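Local coordinates for protein probable dipeptidase (Pseudomonas aeruginosa, PDB 3B40) that probably hydrolyses dipeptides as a metal-dependent dipeptidase of the M19 (membrane dipeptidase) family, at residues N40-D45 / R107-Q112; I101-V106 / V113-S118; I262-F267 / D343-K348; A380-R385 / A390-L395. The protein carries 11 engineered substitutions. One frame throughout, in Å; residues are numbered along the deposited sequence.

In the fold
From the N terminus, the chain leaves strand 25-29 and runs through the loop that holds 40-45; contact 1 brings this loop against the end of helix 87-108. Contact 2 crosses it, since 101-106 lies between 40-45 and 107-112, while 113-118 lies beyond both; the two share helix 87-108 and touch where Val-42 CG1 meets Met-105 CG. Far along the chain, contact 3 spans 75 residues to set helix 335-349 against strand 261-265 of the barrel sheet, and contact 4 then closes the short turn between helices 375-385 and 389-409. Contacts 3 and 4 follow in series and are joined by a salt bridge between Asp-343 and Arg-385.

Contact 1 of 4, residues N40-D45 / R107-Q112; sequences NEVDKD and RDFPNQ. Engineered in segment 40-45: Val-42 (natural residue Phe).
The loop 40-45 makes a type I beta turn from Glu-41 to Lys-44, whose corner faces the end of a helix where Phe-109 is the first residue to leave helical backbone angles; the CA atoms of Asp-43 and Phe-109 lie 8.4 Å apart. The gap is bridged by the Phe-109 ring, reached by both middle residues of the turn. Val-42, an engineered residue, brings CG2 obliquely to the ring, 3.4 Å from Phe-109 CE2. Asp-43 approaches another part of the ring at about a right angle, its CG 3.5 Å from Phe-109 CE1. The carboxylate plane is turned 44° from the ring, so the two do not stack flat. With chi1 at 67°, Asp-43 CG sits between its own backbone N and carbonyl carbon, which puts both CB and the carboxylate close to Phe-109 CE1 and CZ. A phenylalanine suits this place because its broad apolar ring spans the distance between the backbones and gives the carbon part of Asp-43 a surface to lie on. Val-42 also touches Phe-35. The arrangement is loop packing at the rim of an M19 TIM-barrel-like domain, where a beta-alpha loop meets the turn between a helix and the next strand.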
loop_
_atom_site.group_PDB
_atom_site.type_symbol
_atom_site.label_atom_id
_atom_site.label_comp_id
_atom_site.label_asym_id
_atom_site.label_seq_id
_atom_site.Cartn_x
_atom_site.Cartn_y
_atom_site.Cartn_z
ATOM N N ASN A 40 -18.865 12.911 2.213
ATOM C CA ASN A 40 -17.965 11.753 2.274
ATOM C C ASN A 40 -18.163 10.911 3.547
ATOM O O ASN A 40 -17.203 10.598 4.257
ATOM C CB ASN A 40 -16.510 12.229 2.139
ATOM C CG ASN A 40 -15.546 11.094 1.734
ATOM O OD1 ASN A 40 -15.975 10.048 1.216
ATOM N ND2 ASN A 40 -14.245 11.306 1.962
ATOM N N GLU A 41 -19.413 10.541 3.823
ATOM C CA GLU A 41 -19.757 9.772 5.032
ATOM C C GLU A 41 -19.356 8.308 4.905
ATOM O O GLU A 41 -19.364 7.738 3.804
ATOM C CB GLU A 41 -21.267 9.853 5.346
ATOM C CG GLU A 41 -21.833 11.276 5.534
ATOM C CD GLU A 41 -22.248 11.931 4.215
ATOM O OE1 GLU A 41 -21.969 11.355 3.128
ATOM O OE2 GLU A 41 -22.853 13.030 4.257
ATOM N N VAL A 42 -19.027 7.694 6.037
ATOM C CA VAL A 42 -18.537 6.316 6.033
ATOM C C VAL A 42 -19.663 5.296 5.813
ATOM O O VAL A 42 -19.424 4.200 5.303
ATOM C CB VAL A 42 -17.733 5.975 7.313
ATOM C CG1 VAL A 42 -16.825 7.130 7.704
ATOM C CG2 VAL A 42 -18.611 5.621 8.440
ATOM N N ASP A 43 -20.883 5.673 6.172
ATOM C CA ASP A 43 -22.021 4.740 6.084
ATOM C C ASP A 43 -22.904 5.013 4.859
ATOM O O ASP A 43 -24.059 4.613 4.832
ATOM C CB ASP A 43 -22.844 4.797 7.367
ATOM C CG ASP A 43 -23.547 6.149 7.555
ATOM O OD1 ASP A 43 -22.961 7.195 7.200
ATOM O OD2 ASP A 43 -24.695 6.149 8.056
ATOM N N LYS A 44 -22.355 5.690 3.846
ATOM C CA LYS A 44 -23.100 5.969 2.635
ATOM C C LYS A 44 -22.339 5.499 1.406
ATOM O O LYS A 44 -21.130 5.335 1.474
ATOM C CB LYS A 44 -23.430 7.467 2.537
ATOM C CG LYS A 44 -24.518 7.905 3.527
ATOM C CD LYS A 44 -24.978 9.322 3.220
ATOM C CE LYS A 44 -26.184 9.732 4.069
ATOM N NZ LYS A 44 -26.525 11.185 3.848
ATOM N N ASP A 45 -23.055 5.294 0.299
ATOM C CA ASP A 45 -22.470 4.916 -0.989
ATOM C C ASP A 45 -21.841 6.174 -1.593
ATOM O O ASP A 45 -22.417 6.812 -2.492
ATOM C CB ASP A 45 -23.567 4.338 -1.911
ATOM C CG ASP A 45 -23.009 3.595 -3.133
ATOM O OD1 ASP A 45 -21.777 3.434 -3.240
ATOM O OD2 ASP A 45 -23.818 3.187 -4.011
ATOM N N ARG A 107 -16.736 4.516 17.231
ATOM C CA ARG A 107 -17.615 5.247 18.154
ATOM C C ARG A 107 -19.028 5.445 17.579
ATOM O O ARG A 107 -20.018 5.146 18.246
ATOM C CB ARG A 107 -17.015 6.599 18.520
ATOM C CG ARG A 107 -17.809 7.338 19.610
ATOM C CD ARG A 107 -17.262 8.742 19.895
ATOM N NE ARG A 107 -17.288 9.590 18.704
ATOM C CZ ARG A 107 -16.197 10.069 18.106
ATOM N NH1 ARG A 107 -14.994 9.786 18.600
ATOM N NH2 ARG A 107 -16.306 10.825 17.015
ATOM N N ASP A 108 -19.107 5.943 16.349
ATOM C CA ASP A 108 -20.381 6.261 15.714
ATOM C C ASP A 108 -21.123 5.051 15.182
ATOM O O ASP A 108 -22.368 5.062 15.124
ATOM C CB ASP A 108 -20.176 7.249 14.568
ATOM C CG ASP A 108 -19.584 8.567 15.026
ATOM O OD1 ASP A 108 -19.461 8.782 16.249
ATOM O OD2 ASP A 108 -19.242 9.393 14.152
ATOM N N PHE A 109 -20.382 4.005 14.807
ATOM C CA PHE A 109 -20.986 2.829 14.164
ATOM C C PHE A 109 -20.608 1.498 14.833
ATOM O O PHE A 109 -20.069 0.622 14.162
ATOM C CB PHE A 109 -20.588 2.824 12.677
ATOM C CG PHE A 109 -21.004 4.064 11.955
ATOM C CD1 PHE A 109 -22.297 4.188 11.468
ATOM C CD2 PHE A 109 -20.131 5.138 11.809
ATOM C CE1 PHE A 109 -22.710 5.366 10.836
ATOM C CE2 PHE A 109 -20.534 6.306 11.167
ATOM C CZ PHE A 109 -21.820 6.418 10.681
ATOM N N PRO A 110 -20.866 1.347 16.152
ATOM C CA PRO A 110 -20.372 0.169 16.895
ATOM C C PRO A 110 -20.905 -1.195 16.455
ATOM O O PRO A 110 -20.220 -2.202 16.647
ATOM C CB PRO A 110 -20.788 0.455 18.345
ATOM C CG PRO A 110 -21.961 1.395 18.200
ATOM C CD PRO A 110 -21.584 2.273 17.052
ATOM N N ASN A 111 -22.106 -1.240 15.889
ATOM C CA ASN A 111 -22.648 -2.500 15.388
ATOM C C ASN A 111 -22.124 -2.802 13.991
ATOM O O ASN A 111 -22.383 -3.861 13.451
ATOM C CB ASN A 111 -24.181 -2.468 15.363
ATOM C CG ASN A 111 -24.779 -2.100 16.710
ATOM O OD1 ASN A 111 -24.387 -2.644 17.742
ATOM N ND2 ASN A 111 -25.710 -1.145 16.709
ATOM N N GLN A 112 -21.400 -1.863 13.393
ATOM C CA GLN A 112 -21.015 -2.013 11.981
ATOM C C GLN A 112 -19.504 -2.114 11.742
ATOM O O GLN A 112 -19.074 -2.642 10.703
ATOM C CB GLN A 112 -21.589 -0.863 11.146
ATOM C CG GLN A 112 -23.102 -0.875 10.954
ATOM C CD GLN A 112 -23.530 -0.015 9.783
ATOM O OE1 GLN A 112 -23.419 -0.417 8.611
ATOM N NE2 GLN A 112 -24.016 1.181 10.081
#

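Contact 2 of 4, residues I101-V106 / V113-S118; sequences ILTGMV and VGIAYS
Val-106, near the end of the helix, sets both methyls on the start of strand 113-115. Its CG1 lies anti to the backbone N (chi1 177°) and heads for the backbone, 4.0 Å from Val-113 O, while CG2 takes the other branch and rests 3.9 Å from Gly-114 CA. The same CG2 packs 3.8 Å from Ile-115 CG1, the two side chains crossing at about a right angle. Ile-115 has CG1 anti to its carbonyl carbon (chi1 -61°), and the extended chi2 carries CD1 on to the helix, 4.2 Å from Leu-102 O and 4.3 Å from Thr-103 CG2. Thr-103 thus offers its methyl to the strand, while its hydroxyl bonds to Tyr-99 O one helical turn back. On the other flank Val-113 CG2 comes within 4.1 Å of Met-105 O. Branched residues suit this layer because their stubby shapes fill the space between helix and sheet. Ile-133 of the adjacent parallel strand backs Leu-102, Met-105 and Val-113. The axes of helix 101-106 and strand 113-115 run at 131° to each other: a helix turning back into a short strand that runs parallel to 131-138, at a branch of the sheet of this TIM-barrel-family protein.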
loop_
_atom_site.group_PDB
_atom_site.type_symbol
_atom_site.label_atom_id
_atom_site.label_comp_id
_atom_site.label_asym_id
_atom_site.label_seq_id
_atom_site.Cartn_x
_atom_site.Cartn_y
_atom_site.Cartn_z
ATOM N N ILE A 101 -10.450 9.784 12.772
ATOM C CA ILE A 101 -11.411 9.186 11.821
ATOM C C ILE A 101 -11.735 7.715 12.161
ATOM O O ILE A 101 -12.924 7.299 12.212
ATOM C CB ILE A 101 -10.920 9.320 10.349
ATOM C CG1 ILE A 101 -10.944 10.791 9.907
ATOM C CG2 ILE A 101 -11.778 8.426 9.366
ATOM C CD1 ILE A 101 -10.377 11.022 8.471
ATOM N N LEU A 102 -10.685 6.941 12.413
ATOM C CA LEU A 102 -10.787 5.497 12.645
ATOM C C LEU A 102 -11.471 5.159 13.954
ATOM O O LEU A 102 -12.392 4.350 13.993
ATOM C CB LEU A 102 -9.403 4.827 12.580
ATOM C CG LEU A 102 -8.697 4.862 11.209
ATOM C CD1 LEU A 102 -7.301 4.278 11.297
ATOM C CD2 LEU A 102 -9.537 4.074 10.183
ATOM N N THR A 103 -11.028 5.766 15.042
ATOM C CA THR A 103 -11.679 5.506 16.323
ATOM C C THR A 103 -13.089 6.111 16.310
ATOM O O THR A 103 -13.999 5.627 17.000
ATOM C CB THR A 103 -10.857 6.062 17.489
ATOM O OG1 THR A 103 -10.632 7.451 17.288
ATOM C CG2 THR A 103 -9.500 5.356 17.595
ATOM N N GLY A 104 -13.268 7.171 15.527
ATOM C CA GLY A 104 -14.572 7.806 15.416
ATOM C C GLY A 104 -15.593 6.947 14.679
ATOM O O GLY A 104 -16.781 7.042 14.970
ATOM N N MET A 105 -15.137 6.119 13.728
ATOM C CA MET A 105 -15.993 5.206 12.960
ATOM C C MET A 105 -16.549 4.144 13.888
ATOM O O MET A 105 -17.708 3.796 13.784
ATOM C CB MET A 105 -15.237 4.502 11.791
ATOM C CG MET A 105 -14.800 5.402 10.631
ATOM S SD MET A 105 -13.649 4.648 9.415
ATOM C CE MET A 105 -14.737 3.437 8.688
ATOM N N VAL A 106 -15.711 3.645 14.792
ATOM C CA VAL A 106 -16.098 2.652 15.797
ATOM C C VAL A 106 -17.025 3.276 16.845
ATOM O O VAL A 106 -17.994 2.641 17.287
ATOM C CB VAL A 106 -14.850 2.062 16.508
ATOM C CG1 VAL A 106 -15.267 1.084 17.614
ATOM C CG2 VAL A 106 -13.921 1.374 15.499
ATOM N N VAL A 113 -18.715 -1.580 12.678
ATOM C CA VAL A 113 -17.252 -1.461 12.540
ATOM C C VAL A 113 -16.535 -1.744 13.847
ATOM O O VAL A 113 -16.994 -1.324 14.901
ATOM C CB VAL A 113 -16.824 -0.013 12.165
ATOM C CG1 VAL A 113 -15.429 -0.013 11.578
ATOM C CG2 VAL A 113 -17.815 0.635 11.200
ATOM N N GLY A 114 -15.395 -2.436 13.773
ATOM C CA GLY A 114 -14.450 -2.473 14.893
ATOM C C GLY A 114 -12.984 -2.390 14.446
ATOM O O GLY A 114 -12.670 -2.571 13.278
ATOM N N ILE A 115 -12.081 -2.186 15.399
ATOM C CA ILE A 115 -10.648 -2.285 15.116
ATOM C C ILE A 115 -10.128 -3.614 15.664
ATOM O O ILE A 115 -10.388 -3.956 16.816
ATOM C CB ILE A 115 -9.859 -1.075 15.686
ATOM C CG1 ILE A 115 -10.359 0.222 15.046
ATOM C CG2 ILE A 115 -8.346 -1.211 15.397
ATOM C CD1 ILE A 115 -9.849 1.523 15.751
ATOM N N ALA A 116 -9.438 -4.371 14.817
ATOM C CA ALA A 116 -8.789 -5.629 15.195
ATOM C C ALA A 116 -7.364 -5.410 15.719
ATOM O O ALA A 116 -6.522 -4.819 15.029
ATOM C CB ALA A 116 -8.754 -6.545 13.995
ATOM N N TYR A 117 -7.110 -5.879 16.937
ATOM C CA TYR A 117 -5.793 -5.786 17.557
ATOM C C TYR A 117 -4.991 -7.076 17.428
ATOM O O TYR A 117 -3.838 -7.123 17.867
ATOM C CB TYR A 117 -5.891 -5.308 19.023
ATOM C CG TYR A 117 -6.657 -4.018 19.123
ATOM C CD1 TYR A 117 -6.072 -2.820 18.729
ATOM C CD2 TYR A 117 -7.983 -3.993 19.559
ATOM C CE1 TYR A 117 -6.776 -1.623 18.777
ATOM C CE2 TYR A 117 -8.699 -2.784 19.620
ATOM C CZ TYR A 117 -8.080 -1.618 19.229
ATOM O OH TYR A 117 -8.739 -0.411 19.275
ATOM N N SER A 118 -5.584 -8.084 16.775
ATOM C CA SER A 118 -4.935 -9.374 16.527
ATOM C C SER A 118 -5.706 -10.145 15.438
ATOM O O SER A 118 -6.845 -9.801 15.114
ATOM C CB SER A 118 -4.932 -10.207 17.813
ATOM O OG SER A 118 -6.266 -10.483 18.205
#

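Contact 3 of 4, residues I262-F267 / D343-K348; sequences IQVVGF and DYTVKK
Thr-345 stands alone on the helix side of this contact, its two branches divided between Ile-262 and Val-264, alternate residues whose side chains both leave the strand toward the helix. With Thr-345 OG1 beside the backbone N (chi1 -50°), the methyl CG2 is left anti to that N and lies against Ile-262, 3.9 Å from its CG2 and equally near CB and CD1. The hydroxyl branch turns to the other neighbour: Thr-345 OG1 is 3.7 Å from Val-264 CG2, the two side chains reaching tip to tip. This is van der Waals contact with a methyl; the hydroxyl's hydrogen bond goes to Ala-341 O one turn earlier in the helix. A threonine fits because its methyl matches the aliphatic strand while its hydroxyl is satisfied by its own helix, so burying it costs little. The packed side is completed by Met-252, which touches both Ile-262 and Thr-345, and by Val-354 of the neighbouring strand, which touches Val-264 and Thr-345.

The outer side of the helix is quite different. Lys-347 and Lys-348 are exposed. Tyr-344 lies at the margin, its side chain on Met-252 and its hydroxyl bonded to Asp-249. Asp-343, only partly exposed, is held by Arg-385 and Tyr-387. The helix is therefore amphipathic, with Thr-345 inward and the lysines outward. Only 117 Å² is buried between the two segments, a narrow patch rather than a broad interface. A helix laid on the outer face of a parallel barrel strand in this way is characteristic of the TIM-barrel fold of M19 dipeptidases.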
loop_
_atom_site.group_PDB
_atom_site.type_symbol
_atom_site.label_atom_id
_atom_site.label_comp_id
_atom_site.label_asym_id
_atom_site.label_seq_id
_atom_site.Cartn_x
_atom_site.Cartn_y
_atom_site.Cartn_z
ATOM N N ILE A 262 3.623 -11.297 0.443
ATOM C CA ILE A 262 3.655 -10.242 -0.575
ATOM C C ILE A 262 2.220 -9.984 -0.997
ATOM O O ILE A 262 1.581 -10.827 -1.617
ATOM C CB ILE A 262 4.532 -10.641 -1.781
ATOM C CG1 ILE A 262 5.970 -10.878 -1.304
ATOM C CG2 ILE A 262 4.543 -9.537 -2.848
ATOM C CD1 ILE A 262 6.642 -12.016 -1.961
ATOM N N GLN A 263 1.695 -8.837 -0.596
ATOM C CA GLN A 263 0.293 -8.526 -0.891
ATOM C C GLN A 263 0.278 -7.769 -2.215
ATOM O O GLN A 263 0.568 -6.576 -2.257
ATOM C CB GLN A 263 -0.342 -7.729 0.258
ATOM C CG GLN A 263 -0.320 -8.472 1.615
ATOM C CD GLN A 263 -1.566 -9.329 1.884
ATOM O OE1 GLN A 263 -1.459 -10.433 2.419
ATOM N NE2 GLN A 263 -2.736 -8.818 1.525
ATOM N N VAL A 264 -0.077 -8.477 -3.281
ATOM C CA VAL A 264 0.016 -7.971 -4.659
ATOM C C VAL A 264 -1.006 -6.891 -4.935
ATOM O O VAL A 264 -2.211 -7.110 -4.774
ATOM C CB VAL A 264 -0.158 -9.112 -5.704
ATOM C CG1 VAL A 264 -0.125 -8.554 -7.138
ATOM C CG2 VAL A 264 0.935 -10.197 -5.522
ATOM N N VAL A 265 -0.535 -5.742 -5.406
ATOM C CA VAL A 265 -1.350 -4.550 -5.422
ATOM C C VAL A 265 -1.990 -4.280 -6.796
ATOM O O VAL A 265 -1.310 -4.309 -7.822
ATOM C CB VAL A 265 -0.540 -3.296 -4.941
ATOM C CG1 VAL A 265 0.576 -2.945 -5.931
ATOM C CG2 VAL A 265 -1.444 -2.109 -4.746
ATOM N N GLY A 266 -3.286 -3.952 -6.778
ATOM C CA GLY A 266 -4.015 -3.540 -7.989
ATOM C C GLY A 266 -3.716 -2.097 -8.389
ATOM O O GLY A 266 -4.637 -1.266 -8.492
ATOM N N PHE A 267 -2.434 -1.783 -8.573
ATOM C CA PHE A 267 -2.038 -0.442 -9.003
ATOM C C PHE A 267 -1.673 -0.495 -10.489
ATOM O O PHE A 267 -0.662 -1.125 -10.872
ATOM C CB PHE A 267 -0.900 0.147 -8.151
ATOM C CG PHE A 267 -0.743 1.628 -8.327
ATOM C CD1 PHE A 267 -1.297 2.516 -7.409
ATOM C CD2 PHE A 267 -0.081 2.140 -9.432
ATOM C CE1 PHE A 267 -1.190 3.878 -7.588
ATOM C CE2 PHE A 267 0.045 3.511 -9.619
ATOM C CZ PHE A 267 -0.514 4.386 -8.693
ATOM N N ASP A 343 -0.074 -14.694 -10.142
ATOM C CA ASP A 343 0.444 -15.927 -10.709
ATOM C C ASP A 343 1.971 -15.951 -10.588
ATOM O O ASP A 343 2.536 -16.930 -10.138
ATOM C CB ASP A 343 0.058 -16.050 -12.210
ATOM C CG ASP A 343 -1.375 -16.554 -12.447
ATOM O OD1 ASP A 343 -2.158 -16.767 -11.502
ATOM O OD2 ASP A 343 -1.723 -16.750 -13.624
ATOM N N TYR A 344 2.622 -14.872 -11.003
ATOM C CA TYR A 344 4.088 -14.759 -10.957
ATOM C C TYR A 344 4.643 -14.869 -9.547
ATOM O O TYR A 344 5.655 -15.526 -9.324
ATOM C CB TYR A 344 4.555 -13.447 -11.597
ATOM C CG TYR A 344 6.065 -13.349 -11.682
ATOM C CD1 TYR A 344 6.757 -13.876 -12.774
ATOM C CD2 TYR A 344 6.799 -12.756 -10.659
ATOM C CE1 TYR A 344 8.146 -13.799 -12.846
ATOM C CE2 TYR A 344 8.183 -12.685 -10.697
ATOM C CZ TYR A 344 8.860 -13.222 -11.797
ATOM O OH TYR A 344 10.224 -13.127 -11.866
ATOM N N THR A 345 3.996 -14.184 -8.608
ATOM C CA THR A 345 4.465 -14.112 -7.243
ATOM C C THR A 345 4.331 -15.488 -6.599
ATOM O O THR A 345 5.248 -15.944 -5.905
ATOM C CB THR A 345 3.734 -12.971 -6.448
ATOM O OG1 THR A 345 3.788 -11.771 -7.209
ATOM C CG2 THR A 345 4.422 -12.679 -5.111
ATOM N N VAL A 346 3.209 -16.161 -6.877
ATOM C CA VAL A 346 2.970 -17.503 -6.399
ATOM C C VAL A 346 4.021 -18.480 -6.959
ATOM O O VAL A 346 4.568 -19.270 -6.203
ATOM C CB VAL A 346 1.517 -17.975 -6.701
ATOM C CG1 VAL A 346 1.361 -19.475 -6.471
ATOM C CG2 VAL A 346 0.485 -17.177 -5.883
ATOM N N LYS A 347 4.325 -18.406 -8.259
ATOM C CA LYS A 347 5.427 -19.189 -8.845
ATOM C C LYS A 347 6.719 -19.080 -8.076
ATOM O O LYS A 347 7.460 -20.070 -7.931
ATOM C CB LYS A 347 5.769 -18.685 -10.260
ATOM C CG LYS A 347 4.805 -19.033 -11.332
ATOM C CD LYS A 347 4.851 -20.529 -11.641
ATOM C CE LYS A 347 3.925 -20.874 -12.800
ATOM N NZ LYS A 347 4.058 -22.325 -13.050
ATOM N N LYS A 348 7.018 -17.852 -7.647
ATOM C CA LYS A 348 8.266 -17.534 -6.997
ATOM C C LYS A 348 8.289 -17.902 -5.493
ATOM O O LYS A 348 9.255 -18.511 -5.028
ATOM C CB LYS A 348 8.643 -16.058 -7.244
ATOM C CG LYS A 348 8.943 -15.717 -8.722
ATOM C CD LYS A 348 9.855 -16.762 -9.393
ATOM C CE LYS A 348 10.073 -16.451 -10.869
ATOM N NZ LYS A 348 11.110 -17.297 -11.514
#

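Contact 4 of 4, residues A380-R385 / A390-L395; sequences AELITR and ADIAKL
Leu-382 and Ile-392 face each other where the two segments come nearest, their CA atoms 7.2 Å apart, and the remaining contacts spread from this pair. Leu-382 and Ile-383 form the apolar surface of the first helix. The forked end of Leu-382 suits its place by receiving one methyl of Leu-395, with Leu-382 CD2 3.8 Å and CD1 4.1 Å from Leu-395 CD1. Closer to the backbone, Leu-382 CB meets Ile-392 CG1 at 4.1 Å. The far end of Ile-392 reaches past it, its CD1 lying 3.9 Å from Ile-383 CG1. That reach follows from chi1 -61° and an extended chi2, which carry CD1 away from its own helix. The axes of segments 380-385 and 390-395 pass 10.8 Å apart, at 141°, and the long CG1-CD1 arm of isoleucine is what spans so wide a gap. Val-339 and Ile-342 of helix 335-349 pack against Leu-382 and Leu-395 respectively. Charge is kept off this seam: Arg-385 grips Glu-381 OE2 side-on through NE and NH2, and its NH1 bridges to Asp-340. The chemistry across the helical hairpin is thus wholly apolar, implying that apolar packing, besides the short connection, largely accounts for how these segments meet, while Arg-385 ties the first helix to helix 335-349.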
loop_
_atom_site.group_PDB
_atom_site.type_symbol
_atom_site.label_atom_id
_atom_site.label_comp_id
_atom_site.label_asym_id
_atom_site.label_seq_id
_atom_site.Cartn_x
_atom_site.Cartn_y
_atom_site.Cartn_z
ATOM N N ALA A 380 -13.398 -14.017 -9.233
ATOM C CA ALA A 380 -13.849 -14.613 -10.496
ATOM C C ALA A 380 -12.691 -14.883 -11.471
ATOM O O ALA A 380 -12.673 -15.918 -12.151
ATOM C CB ALA A 380 -14.868 -13.725 -11.149
ATOM N N GLU A 381 -11.755 -13.937 -11.565
ATOM C CA GLU A 381 -10.526 -14.130 -12.375
ATOM C C GLU A 381 -9.642 -15.241 -11.802
ATOM O O GLU A 381 -9.090 -16.029 -12.564
ATOM C CB GLU A 381 -9.741 -12.832 -12.539
ATOM C CG GLU A 381 -8.524 -12.899 -13.506
ATOM C CD GLU A 381 -8.853 -13.320 -14.935
ATOM O OE1 GLU A 381 -9.983 -13.069 -15.413
ATOM O OE2 GLU A 381 -7.958 -13.903 -15.598
ATOM N N LEU A 382 -9.480 -15.272 -10.473
ATOM C CA LEU A 382 -8.801 -16.386 -9.780
ATOM C C LEU A 382 -9.442 -17.761 -10.042
ATOM O O LEU A 382 -8.757 -18.735 -10.394
ATOM C CB LEU A 382 -8.693 -16.121 -8.275
ATOM C CG LEU A 382 -7.777 -14.971 -7.837
ATOM C CD1 LEU A 382 -8.086 -14.528 -6.383
ATOM C CD2 LEU A 382 -6.326 -15.385 -8.064
ATOM N N ILE A 383 -10.753 -17.852 -9.877
ATOM C CA ILE A 383 -11.466 -19.092 -10.248
ATOM C C ILE A 383 -11.120 -19.516 -11.698
ATOM O O ILE A 383 -10.704 -20.645 -11.965
ATOM C CB ILE A 383 -13.000 -18.922 -10.072
ATOM C CG1 ILE A 383 -13.353 -18.836 -8.583
ATOM C CG2 ILE A 383 -13.753 -20.073 -10.709
ATOM C CD1 ILE A 383 -14.746 -18.249 -8.298
ATOM N N THR A 384 -11.241 -18.571 -12.613
ATOM C CA THR A 384 -11.007 -18.794 -14.035
ATOM C C THR A 384 -9.594 -19.353 -14.314
ATOM O O THR A 384 -9.407 -20.202 -15.196
ATOM C CB THR A 384 -11.280 -17.479 -14.786
ATOM O OG1 THR A 384 -12.658 -17.123 -14.577
ATOM C CG2 THR A 384 -10.994 -17.588 -16.282
ATOM N N ARG A 385 -8.608 -18.903 -13.548
ATOM C CA ARG A 385 -7.252 -19.395 -13.757
ATOM C C ARG A 385 -6.957 -20.712 -13.096
ATOM O O ARG A 385 -5.878 -21.265 -13.304
ATOM C CB ARG A 385 -6.235 -18.379 -13.311
ATOM C CG ARG A 385 -6.399 -17.157 -14.103
ATOM C CD ARG A 385 -5.100 -16.626 -14.586
ATOM N NE ARG A 385 -5.362 -15.298 -15.080
ATOM C CZ ARG A 385 -4.432 -14.402 -15.323
ATOM N NH1 ARG A 385 -3.150 -14.681 -15.088
ATOM N NH2 ARG A 385 -4.794 -13.235 -15.776
ATOM N N ALA A 390 -9.612 -23.100 -1.267
ATOM C CA ALA A 390 -8.587 -22.992 -0.216
ATOM C C ALA A 390 -7.506 -21.957 -0.553
ATOM O O ALA A 390 -7.141 -21.141 0.306
ATOM C CB ALA A 390 -7.934 -24.346 0.054
ATOM N N ASP A 391 -6.990 -22.006 -1.781
ATOM C CA ASP A 391 -5.938 -21.076 -2.231
ATOM C C ASP A 391 -6.433 -19.645 -2.291
ATOM O O ASP A 391 -5.733 -18.726 -1.858
ATOM C CB ASP A 391 -5.368 -21.503 -3.578
ATOM C CG ASP A 391 -4.431 -22.719 -3.452
ATOM O OD1 ASP A 391 -4.241 -23.225 -2.330
ATOM O OD2 ASP A 391 -3.868 -23.153 -4.470
ATOM N N ILE A 392 -7.650 -19.462 -2.796
ATOM C CA ILE A 392 -8.291 -18.147 -2.782
ATOM C C ILE A 392 -8.483 -17.581 -1.352
ATOM O O ILE A 392 -8.257 -16.381 -1.128
ATOM C CB ILE A 392 -9.626 -18.162 -3.556
ATOM C CG1 ILE A 392 -9.369 -18.532 -5.019
ATOM C CG2 ILE A 392 -10.359 -16.789 -3.412
ATOM C CD1 ILE A 392 -10.645 -18.992 -5.791
ATOM N N ALA A 393 -8.881 -18.430 -0.399
ATOM C CA ALA A 393 -9.006 -18.005 0.989
ATOM C C ALA A 393 -7.651 -17.557 1.582
ATOM O O ALA A 393 -7.594 -16.623 2.412
ATOM C CB ALA A 393 -9.649 -19.108 1.854
ATOM N N LYS A 394 -6.567 -18.208 1.174
ATOM C CA LYS A 394 -5.220 -17.833 1.634
ATOM C C LYS A 394 -4.838 -16.467 1.042
ATOM O O LYS A 394 -4.441 -15.572 1.771
ATOM C CB LYS A 394 -4.207 -18.888 1.199
ATOM C CG LYS A 394 -4.368 -20.245 1.846
ATOM C CD LYS A 394 -3.144 -21.123 1.628
ATOM C CE LYS A 394 -3.376 -22.452 2.326
ATOM N NZ LYS A 394 -2.304 -23.430 2.026
ATOM N N LEU A 395 -5.015 -16.314 -0.278
ATOM C CA LEU A 395 -4.805 -15.042 -0.991
ATOM C C LEU A 395 -5.571 -13.884 -0.391
ATOM O O LEU A 395 -5.016 -12.804 -0.206
ATOM C CB LEU A 395 -5.104 -15.145 -2.514
ATOM C CG LEU A 395 -4.100 -15.898 -3.392
ATOM C CD1 LEU A 395 -4.686 -16.226 -4.769
ATOM C CD2 LEU A 395 -2.790 -15.075 -3.571
#